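Local atomic coordinates of trichosurin (Trichosurus vulpecula, PDB entry 2RA6), a protein that probably carries small hydrophobic molecules in possum milk, as a secreted homodimeric lipocalin whose beta barrel here holds 4-ethylphenol. Residues Y94-Y100 with F112-H118; R26-V32 with L128-N134. The protein carries 1 engineered substitution. All blocks are in the same frame, centred on the assembly; numbering follows the deposited sequence.

Contact 1: residues Y94-Y100 with F112-H118; sequences YGTNDVY and FIFYNYH. With ETY (4-ethylphenol), chain P.
Tyr94 and His118 lie flat on each other at the open end of the antiparallel hairpin 96-102/109-118 of the lipocalin barrel: the ring centroids are 3.6 Å apart and the planes differ by 2°. CG of each is anti to its backbone N (chi1 -163° for Tyr94), which carries both rings off the same end of the strand pair. Beside the stack, ND2 of Asn116 spends its two N-H groups in its own amide plane, one on Tyr94 O at 2.9 Å, the other on Asn97 OD1, also at 2.9 Å; each acceptor is met from above its carbonyl plane. The face of Asn97, Val99, Phe114 and Asn116 looks into the barrel; there Val99 CG1 sits over the Phe114 ring, while Phe112 turns a face to the ethyl carbon C7 of 4-ethylphenol, 3.6 Å from Phe112 CG. The other face carries Thr96, Asp98, Tyr100, Tyr115 and Tyr117; there Tyr115 stacks on Tyr115 of the second subunit, and Asp98 OD2 forms a salt bridge with Arg150 of that subunit. Within the hairpin, the carboxylate of Asp98 stands nearly upright to the Tyr117 ring, at 80°, and OD2 takes Tyr117 OH on its anti lone pair at 2.7 Å.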
loop_
_atom_site.group_PDB
_atom_site.type_symbol
_atom_site.label_atom_id
_atom_site.label_comp_id
_atom_site.label_asym_id
_atom_site.label_seq_id
_atom_site.Cartn_x
_atom_site.Cartn_y
_atom_site.Cartn_z
ATOM N N TYR B 94 -3.268 -11.789 10.615
ATOM C CA TYR B 94 -2.625 -10.846 11.532
ATOM C C TYR B 94 -3.275 -9.482 11.309
ATOM O O TYR B 94 -2.599 -8.452 11.209
ATOM C CB TYR B 94 -1.126 -10.758 11.243
ATOM C CG TYR B 94 -0.328 -10.148 12.375
ATOM C CD1 TYR B 94 -0.198 -10.814 13.592
ATOM C CD2 TYR B 94 0.318 -8.919 12.221
ATOM C CE1 TYR B 94 0.557 -10.277 14.631
ATOM C CE2 TYR B 94 1.077 -8.371 13.255
ATOM C CZ TYR B 94 1.191 -9.060 14.455
ATOM O OH TYR B 94 1.959 -8.544 15.472
ATOM N N GLY B 95 -4.603 -9.495 11.248
ATOM C CA GLY B 95 -5.359 -8.287 10.994
ATOM C C GLY B 95 -5.843 -8.363 9.558
ATOM O O GLY B 95 -6.234 -9.436 9.090
ATOM N N THR B 96 -5.830 -7.240 8.852
ATOM C CA THR B 96 -6.250 -7.231 7.457
ATOM C C THR B 96 -5.070 -6.789 6.600
ATOM O O THR B 96 -4.172 -6.100 7.083
ATOM C CB THR B 96 -7.449 -6.278 7.217
ATOM O OG1 THR B 96 -7.070 -4.930 7.514
ATOM C CG2 THR B 96 -8.629 -6.674 8.097
ATOM N N ASN B 97 -5.068 -7.189 5.331
ATOM C CA ASN B 97 -3.967 -6.839 4.437
ATOM C C ASN B 97 -4.414 -6.488 3.033
ATOM O O ASN B 97 -5.313 -7.124 2.478
ATOM C CB ASN B 97 -3.001 -8.016 4.282
ATOM C CG ASN B 97 -2.484 -8.536 5.597
ATOM O OD1 ASN B 97 -1.447 -8.094 6.094
ATOM N ND2 ASN B 97 -3.202 -9.496 6.170
ATOM N N ASP B 98 -3.798 -5.460 2.466
ATOM C CA ASP B 98 -4.048 -5.123 1.075
ATOM C C ASP B 98 -2.779 -5.694 0.458
ATOM O O ASP B 98 -1.669 -5.335 0.855
ATOM C CB ASP B 98 -4.137 -3.615 0.854
ATOM C CG ASP B 98 -5.531 -3.085 1.111
ATOM O OD1 ASP B 98 -6.498 -3.666 0.565
ATOM O OD2 ASP B 98 -5.669 -2.093 1.845
ATOM N N VAL B 99 -2.950 -6.611 -0.483
ATOM C CA VAL B 99 -1.827 -7.286 -1.120
ATOM C C VAL B 99 -1.692 -6.900 -2.580
ATOM O O VAL B 99 -2.666 -6.956 -3.335
ATOM C CB VAL B 99 -2.019 -8.818 -1.048
ATOM C CG1 VAL B 99 -0.817 -9.524 -1.653
ATOM C CG2 VAL B 99 -2.231 -9.256 0.400
ATOM N N TYR B 100 -0.487 -6.510 -2.983
ATOM C CA TYR B 100 -0.253 -6.137 -4.374
ATOM C C TYR B 100 0.802 -7.034 -5.005
ATOM O O TYR B 100 1.861 -7.271 -4.429
ATOM C CB TYR B 100 0.195 -4.675 -4.489
ATOM C CG TYR B 100 -0.864 -3.660 -4.122
ATOM C CD1 TYR B 100 -1.072 -3.289 -2.795
ATOM C CD2 TYR B 100 -1.659 -3.075 -5.104
ATOM C CE1 TYR B 100 -2.050 -2.354 -2.456
ATOM C CE2 TYR B 100 -2.638 -2.143 -4.777
ATOM C CZ TYR B 100 -2.828 -1.787 -3.454
ATOM O OH TYR B 100 -3.798 -0.865 -3.128
ATOM N N PHE B 112 5.380 -9.729 -3.902
ATOM C CA PHE B 112 4.116 -9.460 -3.237
ATOM C C PHE B 112 4.354 -8.451 -2.134
ATOM O O PHE B 112 5.192 -8.667 -1.258
ATOM C CB PHE B 112 3.531 -10.736 -2.635
ATOM C CG PHE B 112 2.850 -11.624 -3.639
ATOM C CD1 PHE B 112 1.549 -11.354 -4.062
ATOM C CD2 PHE B 112 3.505 -12.731 -4.153
ATOM C CE1 PHE B 112 0.910 -12.180 -4.984
ATOM C CE2 PHE B 112 2.873 -13.562 -5.075
ATOM C CZ PHE B 112 1.576 -13.285 -5.488
ATOM N N ILE B 113 3.629 -7.343 -2.195
ATOM C CA ILE B 113 3.740 -6.311 -1.176
ATOM C C ILE B 113 2.484 -6.379 -0.327
ATOM O O ILE B 113 1.365 -6.301 -0.840
ATOM C CB ILE B 113 3.846 -4.900 -1.785
ATOM C CG1 ILE B 113 5.042 -4.823 -2.734
ATOM C CG2 ILE B 113 3.977 -3.865 -0.667
ATOM C CD1 ILE B 113 6.377 -5.120 -2.084
ATOM N N PHE B 114 2.683 -6.547 0.973
ATOM C CA PHE B 114 1.587 -6.615 1.928
ATOM C C PHE B 114 1.506 -5.337 2.730
ATOM O O PHE B 114 2.496 -4.914 3.323
ATOM C CB PHE B 114 1.812 -7.745 2.933
ATOM C CG PHE B 114 1.519 -9.105 2.400
ATOM C CD1 PHE B 114 0.378 -9.782 2.805
ATOM C CD2 PHE B 114 2.373 -9.710 1.491
ATOM C CE1 PHE B 114 0.090 -11.046 2.308
ATOM C CE2 PHE B 114 2.092 -10.974 0.990
ATOM C CZ PHE B 114 0.951 -11.640 1.400
ATOM N N TYR B 115 0.337 -4.720 2.735
ATOM C CA TYR B 115 0.120 -3.544 3.557
ATOM C C TYR B 115 -0.757 -4.128 4.653
ATOM O O TYR B 115 -1.947 -4.385 4.450
ATOM C CB TYR B 115 -0.604 -2.450 2.772
ATOM C CG TYR B 115 0.305 -1.778 1.767
ATOM C CD1 TYR B 115 1.382 -0.997 2.197
ATOM C CD2 TYR B 115 0.130 -1.966 0.399
ATOM C CE1 TYR B 115 2.261 -0.422 1.285
ATOM C CE2 TYR B 115 1.008 -1.393 -0.524
ATOM C CZ TYR B 115 2.069 -0.625 -0.067
ATOM O OH TYR B 115 2.947 -0.059 -0.964
ATOM N N ASN B 116 -0.136 -4.366 5.801
ATOM C CA ASN B 116 -0.801 -4.968 6.948
ATOM C C ASN B 116 -1.348 -3.942 7.926
ATOM O O ASN B 116 -0.659 -2.995 8.296
ATOM C CB ASN B 116 0.185 -5.908 7.661
ATOM C CG ASN B 116 -0.349 -6.436 8.983
ATOM O OD1 ASN B 116 0.056 -5.975 10.054
ATOM N ND2 ASN B 116 -1.267 -7.398 8.917
ATOM N N TYR B 117 -2.599 -4.140 8.327
ATOM C CA TYR B 117 -3.264 -3.259 9.280
ATOM C C TYR B 117 -3.499 -4.112 10.519
ATOM O O TYR B 117 -4.331 -5.023 10.508
ATOM C CB TYR B 117 -4.593 -2.775 8.699
ATOM C CG TYR B 117 -4.458 -2.224 7.295
ATOM C CD1 TYR B 117 -3.730 -1.062 7.050
ATOM C CD2 TYR B 117 -5.040 -2.879 6.210
ATOM C CE1 TYR B 117 -3.584 -0.566 5.757
ATOM C CE2 TYR B 117 -4.898 -2.388 4.909
ATOM C CZ TYR B 117 -4.167 -1.231 4.697
ATOM O OH TYR B 117 -4.020 -0.731 3.426
ATOM N N HIS B 118 -2.743 -3.821 11.572
ATOM C CA HIS B 118 -2.828 -4.560 12.826
ATOM C C HIS B 118 -2.998 -3.591 13.988
ATOM O O HIS B 118 -2.139 -2.744 14.223
ATOM C CB HIS B 118 -1.550 -5.375 13.036
ATOM C CG HIS B 118 -1.637 -6.348 14.170
ATOM N ND1 HIS B 118 -2.348 -7.522 14.082
ATOM C CD2 HIS B 118 -1.126 -6.307 15.423
ATOM C CE1 HIS B 118 -2.274 -8.168 15.234
ATOM N NE2 HIS B 118 -1.539 -7.451 16.063
HETATM C C8 ETY P . 2.395 -14.145 -0.653
HETATM C C7 ETY P . 1.114 -13.766 -1.402
HETATM C CG ETY P . -0.061 -14.648 -1.081
HETATM C C3 ETY P . -0.798 -14.474 0.120
HETATM C C2 ETY P . -1.902 -15.300 0.422
HETATM C C5 ETY P . -0.463 -15.681 -1.979
HETATM C C6 ETY P . -1.566 -16.514 -1.685
HETATM C C1 ETY P . -2.280 -16.315 -0.481
HETATM O O1 ETY P . -3.353 -17.114 -0.190
#

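Contact 2: residues R26-V32 with L128-N134; sequences RHWHTVV and LFGRTPN. With ZN (zinc ion), chain K.
The lipocalin barrel closes here, where strand 29-35 pairs antiparallel with strand 121-130, and a cation-pi stack marks the end of the seam. The guanidinium of Arg131 lies flat on the indole of Trp28, CZ 3.8 Å from the centroid of the six-membered ring, with the planes 12° apart. A bend at chi2 (-55°) folds the chain back over the ring, and NH1 holds His27 O at 3.0 Å, the carbonyl oxygen lying in the guanidinium plane. Arg26 crosses the opposite face of this guanidinium, its NH2 just 3.1 Å from Arg131 NH2, a like-charge pair. With an alanine in place of Arg131, the Trp28 indole would lose its stacked cation, and His27 O is likely to be left without this donor. On the outer side, His27 NE2 and His29 NE2 both bind one zinc ion at 2.0 Å, with two more ligands from elsewhere, and Pro133 CD packs over the His29 ring. Phe129 points inward to the 4-ethylphenol pocket, with its CE1 3.4 Å from Thr30 OG1, whose hydrogen-bond partner is the backbone N of Ile51. Past Thr30 a classic beta bulge shifts the register: Leu128 O accepts from both Val31 N, at 2.9 Å, and Val32 N, at 3.3 Å.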
loop_
_atom_site.group_PDB
_atom_site.type_symbol
_atom_site.label_atom_id
_atom_site.label_comp_id
_atom_site.label_asym_id
_atom_site.label_seq_id
_atom_site.Cartn_x
_atom_site.Cartn_y
_atom_site.Cartn_z
ATOM N N ARG B 26 1.951 -21.802 -9.142
ATOM C CA ARG B 26 2.397 -23.153 -8.835
ATOM C C ARG B 26 3.515 -23.193 -7.796
ATOM O O ARG B 26 3.357 -22.683 -6.691
ATOM C CB ARG B 26 2.846 -23.863 -10.112
ATOM C CG ARG B 26 3.651 -23.003 -11.062
ATOM C CD ARG B 26 4.124 -23.828 -12.246
ATOM N NE ARG B 26 4.695 -23.005 -13.306
ATOM C CZ ARG B 26 3.991 -22.180 -14.074
ATOM N NH1 ARG B 26 2.679 -22.064 -13.905
ATOM N NH2 ARG B 26 4.601 -21.477 -15.020
ATOM N N HIS B 27 4.636 -23.805 -8.178
ATOM C CA HIS B 27 5.832 -23.987 -7.344
ATOM C C HIS B 27 6.604 -22.698 -7.050
ATOM O O HIS B 27 7.127 -22.073 -7.965
ATOM C CB HIS B 27 6.775 -24.961 -8.058
ATOM C CG HIS B 27 7.848 -25.531 -7.183
ATOM N ND1 HIS B 27 7.656 -26.647 -6.402
ATOM C CD2 HIS B 27 9.139 -25.161 -6.998
ATOM C CE1 HIS B 27 8.781 -26.945 -5.774
ATOM N NE2 HIS B 27 9.696 -26.058 -6.121
ATOM N N TRP B 28 6.699 -22.315 -5.775
ATOM C CA TRP B 28 7.439 -21.106 -5.395
ATOM C C TRP B 28 8.280 -21.311 -4.141
ATOM O O TRP B 28 8.042 -22.231 -3.361
ATOM C CB TRP B 28 6.489 -19.933 -5.141
ATOM C CG TRP B 28 5.775 -19.456 -6.353
ATOM C CD1 TRP B 28 4.468 -19.688 -6.684
ATOM C CD2 TRP B 28 6.323 -18.669 -7.413
ATOM N NE1 TRP B 28 4.168 -19.090 -7.881
ATOM C CE2 TRP B 28 5.288 -18.459 -8.354
ATOM C CE3 TRP B 28 7.589 -18.118 -7.662
ATOM C CZ2 TRP B 28 5.480 -17.721 -9.529
ATOM C CZ3 TRP B 28 7.779 -17.383 -8.834
ATOM C CH2 TRP B 28 6.727 -17.193 -9.752
ATOM N N HIS B 29 9.267 -20.432 -3.968
ATOM C CA HIS B 29 10.158 -20.423 -2.807
ATOM C C HIS B 29 10.303 -18.985 -2.325
ATOM O O HIS B 29 10.400 -18.060 -3.135
ATOM C CB HIS B 29 11.565 -20.897 -3.180
ATOM C CG HIS B 29 11.666 -22.352 -3.485
ATOM N ND1 HIS B 29 12.083 -23.278 -2.555
ATOM C CD2 HIS B 29 11.405 -23.045 -4.619
ATOM C CE1 HIS B 29 12.074 -24.481 -3.101
ATOM N NE2 HIS B 29 11.663 -24.364 -4.351
ATOM N N THR B 30 10.337 -18.787 -1.012
ATOM C CA THR B 30 10.546 -17.439 -0.498
ATOM C C THR B 30 12.059 -17.229 -0.536
ATOM O O THR B 30 12.816 -18.026 0.013
ATOM C CB THR B 30 10.028 -17.302 0.938
ATOM O OG1 THR B 30 8.599 -17.415 0.940
ATOM C CG2 THR B 30 10.428 -15.949 1.526
ATOM N N VAL B 31 12.492 -16.153 -1.188
ATOM C CA VAL B 31 13.912 -15.863 -1.328
ATOM C C VAL B 31 14.346 -14.664 -0.486
ATOM O O VAL B 31 15.402 -14.696 0.143
ATOM C CB VAL B 31 14.250 -15.622 -2.809
ATOM C CG1 VAL B 31 15.735 -15.334 -2.974
ATOM C CG2 VAL B 31 13.858 -16.862 -3.622
ATOM N N VAL B 32 13.525 -13.618 -0.468
ATOM C CA VAL B 32 13.832 -12.431 0.325
ATOM C C VAL B 32 12.573 -11.903 1.000
ATOM O O VAL B 32 11.492 -11.916 0.419
ATOM C CB VAL B 32 14.435 -11.294 -0.541
ATOM C CG1 VAL B 32 14.945 -10.162 0.369
ATOM C CG2 VAL B 32 15.586 -11.830 -1.387
ATOM N N LEU B 128 9.739 -11.620 -1.884
ATOM C CA LEU B 128 10.283 -11.914 -3.206
ATOM C C LEU B 128 10.335 -13.435 -3.330
ATOM O O LEU B 128 11.035 -14.111 -2.565
ATOM C CB LEU B 128 11.688 -11.331 -3.373
ATOM C CG LEU B 128 12.325 -11.562 -4.752
ATOM C CD1 LEU B 128 11.562 -10.827 -5.836
ATOM C CD2 LEU B 128 13.787 -11.092 -4.717
ATOM N N PHE B 129 9.572 -13.968 -4.286
ATOM C CA PHE B 129 9.516 -15.410 -4.514
ATOM C C PHE B 129 10.226 -15.810 -5.795
ATOM O O PHE B 129 10.182 -15.084 -6.792
ATOM C CB PHE B 129 8.076 -15.907 -4.661
ATOM C CG PHE B 129 7.199 -15.661 -3.471
ATOM C CD1 PHE B 129 7.730 -15.459 -2.201
ATOM C CD2 PHE B 129 5.823 -15.705 -3.625
ATOM C CE1 PHE B 129 6.889 -15.308 -1.101
ATOM C CE2 PHE B 129 4.976 -15.559 -2.540
ATOM C CZ PHE B 129 5.512 -15.360 -1.271
ATOM N N GLY B 130 10.851 -16.980 -5.759
ATOM C CA GLY B 130 11.538 -17.505 -6.926
ATOM C C GLY B 130 11.044 -18.904 -7.241
ATOM O O GLY B 130 10.424 -19.558 -6.395
ATOM N N ARG B 131 11.296 -19.360 -8.468
ATOM C CA ARG B 131 10.896 -20.707 -8.881
ATOM C C ARG B 131 11.746 -21.748 -8.169
ATOM O O ARG B 131 11.338 -22.908 -8.022
ATOM C CB ARG B 131 11.057 -20.888 -10.395
ATOM C CG ARG B 131 9.999 -20.189 -11.220
ATOM C CD ARG B 131 8.613 -20.614 -10.785
ATOM N NE ARG B 131 7.590 -20.152 -11.712
ATOM C CZ ARG B 131 6.287 -20.345 -11.543
ATOM N NH1 ARG B 131 5.845 -20.995 -10.473
ATOM N NH2 ARG B 131 5.426 -19.895 -12.449
ATOM N N THR B 132 12.936 -21.326 -7.746
ATOM C CA THR B 132 13.867 -22.183 -7.030
ATOM C C THR B 132 14.280 -21.439 -5.753
ATOM O O THR B 132 13.898 -20.276 -5.556
ATOM C CB THR B 132 15.109 -22.528 -7.897
ATOM O OG1 THR B 132 15.922 -21.361 -8.070
ATOM C CG2 THR B 132 14.674 -23.039 -9.275
ATOM N N PRO B 133 15.071 -22.083 -4.877
ATOM C CA PRO B 133 15.511 -21.475 -3.616
ATOM C C PRO B 133 16.229 -20.132 -3.663
ATOM O O PRO B 133 16.296 -19.434 -2.652
ATOM C CB PRO B 133 16.390 -22.558 -2.998
ATOM C CG PRO B 133 15.796 -23.816 -3.529
ATOM C CD PRO B 133 15.570 -23.468 -4.972
ATOM N N ASN B 134 16.773 -19.768 -4.816
ATOM C CA ASN B 134 17.497 -18.502 -4.917
ATOM C C ASN B 134 17.101 -17.769 -6.193
ATOM O O ASN B 134 16.439 -18.332 -7.062
ATOM C CB ASN B 134 19.007 -18.772 -4.920
ATOM C CG ASN B 134 19.816 -17.641 -4.292
ATOM O OD1 ASN B 134 19.369 -16.492 -4.229
ATOM N ND2 ASN B 134 21.025 -17.966 -3.841
HETATM ZN ZN ZN K . 11.600 -25.930 -5.583
HETATM O O HOH W 1 14.811 -19.905 -0.309
#

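Strands 109-118 and 121-130 follow one another in the chain and lie side by side in the same sheet, so contact 1 and contact 2 belong to one continuous sheet although their centres are about 20 Å apart, on opposite sides of the chain's centre. They meet at the ligand pocket, where Phe112 CD2 of contact 1 is 3.6 Å from Phe129 CE2 of contact 2. Contact 1 joins a local hairpin, is largely buried, and has an outer face of tyrosines and an aspartate turned to the second subunit. Contact 2 ties together distant parts of the sequence; half buried, it leads from apolar strand packing to arginines and a zinc site at the exposed end.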